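Local coordinates for peptidoglycan synthetase penicillin-binding protein 3 (Bifidobacterium adolescentis, PDB 4YE5) that probably binds penicillin and, as a member of the transpeptidase family, is thought to cross-link peptidoglycan strands during bacterial cell-wall synthesis, at residues Thr218-Gln224 and Asp254-Ala259; Ile244-Gln248 and Val408-Asn413. The contacts are given in a common frame with arbitrary orientation. Numbering follows the deposited sequence.

Contact 1 of 2, residues Thr218-Gln224 and Asp254-Ala259; sequences TIDRDVQ and DILALA
The side chain of Gln-224 lies along the backbone of Ala-257 to Ala-259 and reads both polar groups of Leu-258: Leu-258 N donates to Gln-224 OE1 at 2.9 Å, and Gln-224 NE2 donates to Leu-258 O at 3.0 Å. A t, p rotamer (chi1 -178°, chi2 77°) brings the amide there from the first turn of helix 221-238. That helix opens with an N-cap, Asp-220, whose OD1 accepts from Val-223 N at 3.0 Å and, weakly, from Asp-222 N at 2.8 Å. Through Ile-219 and the cap residue itself the chain is extended and runs beside the edge strand 255-260, Thr-218 nearest Ile-255 and Ile-219 nearest Leu-256 (CA-CA 5.7 and 4.2 Å). Here Thr-218 OG1 (chi1 p) donates to Ile-255 O at 2.6 Å and Asp-220 N to Leu-256 O at 3.0 Å. Leu-256, at phi/psi -90/-24, turns the strand: with Ala-257 it faces Val-247 in a classic beta bulge. Ile-219 CD1 packs 4.0 Å from Ile-255 CG2, and Val-223 CG1 3.8 Å from Ala-257 CB. Asp-254, beside the Thr-218 methyl, pairs with Arg-428. The arrangement joins the first helix of a penicillin-binding, serine beta-lactamase-like fold to the edge of its central sheet. Every hydrogen-bonding group of the strand is main chain, whereas Thr-218 and Gln-224 answer with side chains, so this bonding depends on their identity, not the strand's.

Contact 2 of 2, residues Ile244-Gln248 and Val408-Asn413; sequences IAMVQ and VMQLTN
Strand 244-248 is extended, and its alternate residues Ile-244, Met-246 and Gln-248 point toward helix 408-413, while Ala-245 and Val-247 point away, toward helix 535-549. The axes approach to 9.2 Å and cross at -40°, roughly parallel; Met-246 lies nearest Val-408 and Gln-248 nearest Thr-412 (CA-CA 7.3 and 7.5 Å). The main bump is Met-246, a selenomethionine, in an all-trans rotamer that places its selenium in the hollow between Val-408, Met-409 and Thr-412: SE sits 3.5 Å from Met-409 CA, 3.8 Å from Val-408 O and 3.7 Å from Thr-412 OG1, and CE lies beyond it, 3.8 Å from Met-409 CG. This is one face of the layered alpha/beta transpeptidase core, in which helices cover both sides of a five-stranded antiparallel sheet. Val-408 projects between two strand side chains, its CB 4.1 Å from Ile-244 CD1 and its CG2 4.3 Å from Met-246 CB. Thr-412 OG1 turns back, donating to Val-408 O at 2.8 Å, and meets Thr-520. Beyond the selenium, the extended Gln-248 (t, t) lays OE1 3.6 Å from Thr-412 CG2, accepts a hydrogen bond there from Gln-427, and donates from NE2 to Asn-413 OD1 at 3.1 Å.

Contacts 1 and 2 illustrate how one antiparallel sheet can be approached from different directions by one part close along the chain and one far along it. Their centres are 11 Å apart, and adjacent strands 242-249 and 255-260 join them: Ala-259 N to Ala-245 O (2.8 Å) and Leu-256 N to Val-247 O (2.9 Å) are probable hydrogen bonds, and Ile-255 CD1 packs 3.6 Å from Met-246 CE. Met-246 therefore belongs to both neighbourhoods. A glycerol, probably from the crystallisation liquor, lies about 4 Å from the Leu-256 side chain. The SxxK pattern at Ser-287 and Lys-290, with Lys-486 beside it, fits a penicillin-binding active site, but neither contact includes those residues.

Contact 1 of 2, residues Thr218-Gln224 and Asp254-Ala259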
ATOM      1  N   THR A 218       8.109   1.115   2.832  1.00 20.61           N
ATOM      2  CA  THR A 218       8.495   2.446   3.291  1.00 20.31           C
ATOM      3  C   THR A 218       7.622   2.896   4.479  1.00 20.27           C
ATOM      4  O   THR A 218       7.958   3.862   5.168  1.00 20.06           O
ATOM      5  CB  THR A 218       8.333   3.475   2.180  1.00 18.26           C
ATOM      6  OG1 THR A 218       6.965   3.491   1.765  1.00 17.77           O
ATOM      7  CG2 THR A 218       9.254   3.131   0.964  1.00 19.05           C
ATOM      8  N   ILE A 219       6.501   2.206   4.693  1.00 17.26           N
ATOM      9  CA  ILE A 219       5.590   2.540   5.789  1.00 19.69           C
ATOM     10  C   ILE A 219       6.304   2.391   7.130  1.00 20.45           C
ATOM     11  O   ILE A 219       6.993   1.402   7.366  1.00 18.91           O
ATOM     12  CB  ILE A 219       4.354   1.609   5.812  1.00 19.74           C
ATOM     13  CG1 ILE A 219       3.560   1.707   4.509  1.00 20.68           C
ATOM     14  CG2 ILE A 219       3.458   1.897   7.043  1.00 16.25           C
ATOM     15  CD1 ILE A 219       2.776   3.028   4.339  1.00 16.04           C
ATOM     16  N   ASP A 220       6.126   3.377   8.001  1.00 19.96           N
ATOM     17  CA  ASP A 220       6.625   3.314   9.379  1.00 17.98           C
ATOM     18  C   ASP A 220       5.460   2.972  10.296  1.00 18.92           C
ATOM     19  O   ASP A 220       4.461   3.685  10.318  1.00 16.43           O
ATOM     20  CB  ASP A 220       7.182   4.675   9.805  1.00 20.92           C
ATOM     21  CG  ASP A 220       7.778   4.652  11.206  1.00 25.71           C
ATOM     22  OD1 ASP A 220       6.997   4.713  12.178  1.00 29.25           O
ATOM     23  OD2 ASP A 220       9.024   4.568  11.332  1.00 26.73           O
ATOM     24  N   ARG A 221       5.626   1.900  11.066  1.00 17.80           N
ATOM     25  CA  ARG A 221       4.584   1.339  11.931  1.00 22.70           C
ATOM     26  C   ARG A 221       4.067   2.398  12.902  1.00 17.07           C
ATOM     27  O   ARG A 221       2.870   2.494  13.130  1.00 19.21           O
ATOM     28  CB  ARG A 221       5.180   0.153  12.722  1.00 33.32           C
ATOM     29  CG  ARG A 221       4.223  -0.918  13.201  1.00 46.91           C
ATOM     30  CD  ARG A 221       4.969  -2.042  13.970  1.00 32.45           C
ATOM     31  NE  ARG A 221       5.700  -1.472  15.086  1.00 29.14           N
ATOM     32  CZ  ARG A 221       5.284  -1.479  16.348  1.00 31.15           C
ATOM     33  NH1 ARG A 221       4.166  -2.098  16.694  1.00 28.28           N
ATOM     34  NH2 ARG A 221       6.017  -0.891  17.276  1.00 37.47           N
ATOM     35  N   ASP A 222       4.971   3.198  13.466  1.00 17.76           N
ATOM     36  CA  ASP A 222       4.582   4.237  14.432  1.00 20.72           C
ATOM     37  C   ASP A 222       3.827   5.398  13.783  1.00 18.18           C
ATOM     38  O   ASP A 222       2.853   5.907  14.346  1.00 20.75           O
ATOM     39  CB  ASP A 222       5.804   4.750  15.207  1.00 25.81           C
ATOM     40  CG  ASP A 222       6.588   3.610  15.877  1.00 41.72           C
ATOM     41  OD1 ASP A 222       6.037   2.969  16.804  1.00 35.95           O
ATOM     42  OD2 ASP A 222       7.743   3.335  15.459  1.00 46.97           O
ATOM     43  N   VAL A 223       4.262   5.836  12.609  1.00 17.51           N
ATOM     44  CA  VAL A 223       3.508   6.896  11.919  1.00 15.84           C
ATOM     45  C   VAL A 223       2.141   6.367  11.455  1.00 19.07           C
ATOM     46  O   VAL A 223       1.122   7.057  11.549  1.00 19.49           O
ATOM     47  CB  VAL A 223       4.289   7.454  10.713  1.00 15.75           C
ATOM     48  CG1 VAL A 223       3.475   8.531   9.979  1.00 15.18           C
ATOM     49  CG2 VAL A 223       5.676   8.019  11.177  1.00 19.25           C
ATOM     50  N   GLN A 224       2.126   5.145  10.934  1.00 15.63           N
ATOM     51  CA  GLN A 224       0.878   4.547  10.466  1.00 17.58           C
ATOM     52  C   GLN A 224      -0.103   4.405  11.628  1.00 15.52           C
ATOM     53  O   GLN A 224      -1.280   4.741  11.517  1.00 15.28           O
ATOM     54  CB  GLN A 224       1.144   3.159   9.845  1.00 19.15           C
ATOM     55  CG  GLN A 224      -0.139   2.491   9.289  1.00 17.31           C
ATOM     56  CD  GLN A 224      -0.591   3.072   7.943  1.00 16.30           C
ATOM     57  OE1 GLN A 224       0.201   3.626   7.190  1.00 15.25           O
ATOM     58  NE2 GLN A 224      -1.860   2.884   7.621  1.00 15.22           N
ATOM     59  N   ASP A 254       8.871   8.623  -0.777  1.00 19.69           N
ATOM     60  CA  ASP A 254       8.494   7.451   0.024  1.00 18.42           C
ATOM     61  C   ASP A 254       7.240   7.680   0.836  1.00 27.11           C
ATOM     62  O   ASP A 254       7.046   8.758   1.399  1.00 17.12           O
ATOM     63  CB  ASP A 254       9.599   7.071   0.999  1.00 18.75           C
ATOM     64  CG  ASP A 254      10.773   6.412   0.321  1.00 32.92           C
ATOM     65  OD1 ASP A 254      10.675   6.136  -0.897  1.00 25.68           O
ATOM     66  OD2 ASP A 254      11.779   6.151   1.019  1.00 33.09           O
ATOM     67  N   ILE A 255       6.409   6.644   0.922  1.00 17.29           N
ATOM     68  CA  ILE A 255       5.136   6.736   1.638  1.00 19.73           C
ATOM     69  C   ILE A 255       5.280   6.228   3.069  1.00 19.76           C
ATOM     70  O   ILE A 255       5.521   5.056   3.287  1.00 20.84           O
ATOM     71  CB  ILE A 255       4.040   5.937   0.901  1.00 17.93           C
ATOM     72  CG1 ILE A 255       3.903   6.494  -0.533  1.00 17.90           C
ATOM     73  CG2 ILE A 255       2.713   5.986   1.689  1.00 16.19           C
ATOM     74  CD1 ILE A 255       2.876   5.781  -1.383  1.00 20.73           C
ATOM     75  N   LEU A 256       5.150   7.122   4.045  1.00 19.41           N
ATOM     76  CA  LEU A 256       5.387   6.740   5.435  1.00 16.94           C
ATOM     77  C   LEU A 256       4.128   6.256   6.120  1.00 18.34           C
ATOM     78  O   LEU A 256       4.212   5.548   7.131  1.00 16.10           O
ATOM     79  CB  LEU A 256       5.926   7.935   6.215  1.00 21.92           C
ATOM     80  CG  LEU A 256       7.445   8.113   6.320  1.00 34.30           C
ATOM     81  CD1 LEU A 256       8.233   7.475   5.181  1.00 33.09           C
ATOM     82  CD2 LEU A 256       7.718   9.578   6.359  1.00 32.32           C
ATOM     83  N   ALA A 257       2.971   6.687   5.609  1.00 15.25           N
ATOM     84  CA  ALA A 257       1.673   6.217   6.095  1.00 17.27           C
ATOM     85  C   ALA A 257       0.624   6.403   5.020  1.00 17.87           C
ATOM     86  O   ALA A 257       0.651   7.389   4.279  1.00 14.64           O
ATOM     87  CB  ALA A 257       1.240   6.961   7.393  1.00 16.10           C
ATOM     88  N   LEU A 258      -0.317   5.461   4.959  1.00 14.83           N
ATOM     89  CA  LEU A 258      -1.440   5.542   4.033  1.00 14.76           C
ATOM     90  C   LEU A 258      -2.598   4.877   4.738  1.00 18.10           C
ATOM     91  O   LEU A 258      -2.635   3.644   4.859  1.00 15.24           O
ATOM     92  CB  LEU A 258      -1.118   4.812   2.724  1.00 15.18           C
ATOM     93  CG  LEU A 258      -2.167   4.826   1.602  1.00 19.91           C
ATOM     94  CD1 LEU A 258      -2.531   6.291   1.240  1.00 16.10           C
ATOM     95  CD2 LEU A 258      -1.643   4.089   0.355  1.00 18.00           C
ATOM     96  N   ALA A 259      -3.532   5.685   5.218  1.00 16.09           N
ATOM     97  CA  ALA A 259      -4.445   5.225   6.267  1.00 14.88           C
ATOM     98  C   ALA A 259      -5.890   5.573   5.976  1.00 17.38           C
ATOM     99  O   ALA A 259      -6.172   6.555   5.280  1.00 14.43           O
ATOM    100  CB  ALA A 259      -4.028   5.849   7.606  1.00 15.09           C
TER

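Contact 2 of 2, residues Ile244-Gln248 and Val408-Asn413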
ATOM      1  N   ILE A 244      -9.569   9.538   5.246  1.00 16.06           N
ATOM      2  CA  ILE A 244      -8.330   8.898   4.788  1.00 14.66           C
ATOM      3  C   ILE A 244      -7.201   9.911   4.937  1.00 16.92           C
ATOM      4  O   ILE A 244      -7.443  11.112   4.934  1.00 14.52           O
ATOM      5  CB  ILE A 244      -8.437   8.404   3.317  1.00 19.40           C
ATOM      6  CG1 ILE A 244      -8.474   9.563   2.344  1.00 19.48           C
ATOM      7  CG2 ILE A 244      -9.673   7.496   3.096  1.00 15.88           C
ATOM      8  CD1 ILE A 244      -9.019   9.184   0.934  1.00 25.72           C
ATOM      9  N   ALA A 245      -5.969   9.435   5.091  1.00 13.39           N
ATOM     10  CA  ALA A 245      -4.837  10.324   5.323  1.00 13.09           C
ATOM     11  C   ALA A 245      -3.602   9.679   4.763  1.00 17.44           C
ATOM     12  O   ALA A 245      -3.488   8.442   4.746  1.00 16.64           O
ATOM     13  CB  ALA A 245      -4.629  10.563   6.822  1.00 12.99           C
HETATM   14  N   MSE A 246      -2.663  10.509   4.334  1.00 16.89           N
HETATM   15  CA  MSE A 246      -1.416  10.018   3.761  1.00 14.75           C
HETATM   16  C   MSE A 246      -0.275  10.904   4.201  1.00 14.29           C
HETATM   17  O   MSE A 246      -0.440  12.124   4.288  1.00 14.97           O
HETATM   18  CB  MSE A 246      -1.508  10.051   2.229  1.00 13.93           C
HETATM   19  CG  MSE A 246      -0.258   9.599   1.544  1.00 24.32           C
HETATM   20 SE   MSE A 246      -0.642   9.576  -0.347  0.56 16.97          SE
HETATM   21  CE  MSE A 246       0.956   8.740  -0.938  1.00 16.61           C
ATOM     22  N   VAL A 247       0.880  10.303   4.482  1.00 14.02           N
ATOM     23  CA  VAL A 247       2.078  11.071   4.788  1.00 14.16           C
ATOM     24  C   VAL A 247       3.174  10.671   3.804  1.00 15.60           C
ATOM     25  O   VAL A 247       3.499   9.484   3.684  1.00 15.92           O
ATOM     26  CB  VAL A 247       2.591  10.807   6.239  1.00 14.32           C
ATOM     27  CG1 VAL A 247       3.915  11.565   6.467  1.00 14.57           C
ATOM     28  CG2 VAL A 247       1.547  11.210   7.280  1.00 13.86           C
ATOM     29  N   GLN A 248       3.739  11.643   3.099  1.00 14.85           N
ATOM     30  CA  GLN A 248       4.793  11.370   2.125  1.00 15.51           C
ATOM     31  C   GLN A 248       6.082  12.145   2.443  1.00 15.88           C
ATOM     32  O   GLN A 248       6.028  13.323   2.806  1.00 15.58           O
ATOM     33  CB  GLN A 248       4.292  11.751   0.711  1.00 15.60           C
ATOM     34  CG  GLN A 248       5.330  11.579  -0.403  1.00 16.42           C
ATOM     35  CD  GLN A 248       4.711  11.659  -1.777  1.00 25.84           C
ATOM     36  OE1 GLN A 248       3.611  11.156  -1.999  1.00 21.51           O
ATOM     37  NE2 GLN A 248       5.401  12.301  -2.703  1.00 17.23           N
ATOM     38  N   VAL A 408      -6.027  10.053  -3.332  1.00 11.45           N
ATOM     39  CA  VAL A 408      -5.206  10.774  -2.379  1.00 11.91           C
ATOM     40  C   VAL A 408      -3.714  10.724  -2.722  1.00 16.22           C
ATOM     41  O   VAL A 408      -2.981  11.684  -2.444  1.00 14.88           O
ATOM     42  CB  VAL A 408      -5.501  10.328  -0.899  1.00 11.95           C
ATOM     43  CG1 VAL A 408      -4.903   8.956  -0.590  1.00 11.47           C
ATOM     44  CG2 VAL A 408      -4.973  11.379   0.099  1.00 14.67           C
HETATM   45  N   MSE A 409      -3.254   9.632  -3.348  1.00 15.93           N
HETATM   46  CA  MSE A 409      -1.834   9.508  -3.687  1.00 17.01           C
HETATM   47  C   MSE A 409      -1.452  10.498  -4.797  1.00 18.25           C
HETATM   48  O   MSE A 409      -0.382  11.116  -4.774  1.00 15.56           O
HETATM   49  CB  MSE A 409      -1.477   8.076  -4.133  1.00 16.81           C
HETATM   50  CG  MSE A 409      -1.665   7.002  -3.062  1.00 20.46           C
HETATM   51 SE   MSE A 409      -3.496   6.321  -3.003  0.64 22.90          SE
HETATM   52  CE  MSE A 409      -3.523   5.201  -4.617  1.00 22.01           C
ATOM     53  N   GLN A 410      -2.317  10.613  -5.797  1.00 13.76           N
ATOM     54  CA  GLN A 410      -2.080  11.544  -6.899  1.00 15.89           C
ATOM     55  C   GLN A 410      -2.102  12.998  -6.411  1.00 16.37           C
ATOM     56  O   GLN A 410      -1.263  13.810  -6.799  1.00 16.96           O
ATOM     57  CB  GLN A 410      -3.160  11.370  -7.961  1.00 16.35           C
ATOM     58  CG  GLN A 410      -3.053  10.063  -8.736  1.00 22.01           C
ATOM     59  CD  GLN A 410      -4.238   9.881  -9.654  1.00 21.23           C
ATOM     60  OE1 GLN A 410      -5.364  10.210  -9.275  1.00 19.77           O
ATOM     61  NE2 GLN A 410      -3.997   9.375 -10.872  1.00 18.21           N
ATOM     62  N   LEU A 411      -3.065  13.325  -5.562  1.00 15.85           N
ATOM     63  CA  LEU A 411      -3.160  14.685  -5.040  1.00 17.05           C
ATOM     64  C   LEU A 411      -1.899  15.022  -4.233  1.00 14.04           C
ATOM     65  O   LEU A 411      -1.322  16.098  -4.354  1.00 15.46           O
ATOM     66  CB  LEU A 411      -4.397  14.805  -4.143  1.00 15.39           C
ATOM     67  CG  LEU A 411      -4.662  16.210  -3.601  1.00 23.55           C
ATOM     68  CD1 LEU A 411      -4.717  17.174  -4.753  1.00 22.06           C
ATOM     69  CD2 LEU A 411      -5.967  16.227  -2.805  1.00 16.40           C
ATOM     70  N   THR A 412      -1.464  14.063  -3.428  1.00 15.28           N
ATOM     71  CA  THR A 412      -0.347  14.254  -2.538  1.00 13.68           C
ATOM     72  C   THR A 412       0.946  14.387  -3.349  1.00 17.06           C
ATOM     73  O   THR A 412       1.779  15.229  -3.045  1.00 14.71           O
ATOM     74  CB  THR A 412      -0.257  13.097  -1.532  1.00 20.00           C
ATOM     75  OG1 THR A 412      -1.405  13.141  -0.672  1.00 12.02           O
ATOM     76  CG2 THR A 412       0.994  13.209  -0.669  1.00 17.74           C
ATOM     77  N   ASN A 413       1.102  13.565  -4.385  1.00 16.75           N
ATOM     78  CA  ASN A 413       2.265  13.679  -5.248  1.00 14.76           C
ATOM     79  C   ASN A 413       2.306  15.015  -6.007  1.00 17.45           C
ATOM     80  O   ASN A 413       3.376  15.589  -6.188  1.00 18.59           O
ATOM     81  CB  ASN A 413       2.366  12.517  -6.247  1.00 13.44           C
ATOM     82  CG  ASN A 413       3.813  12.155  -6.562  1.00 20.08           C
ATOM     83  OD1 ASN A 413       4.706  12.365  -5.731  1.00 13.84           O
ATOM     84  ND2 ASN A 413       4.057  11.608  -7.756  1.00 18.97           N
TER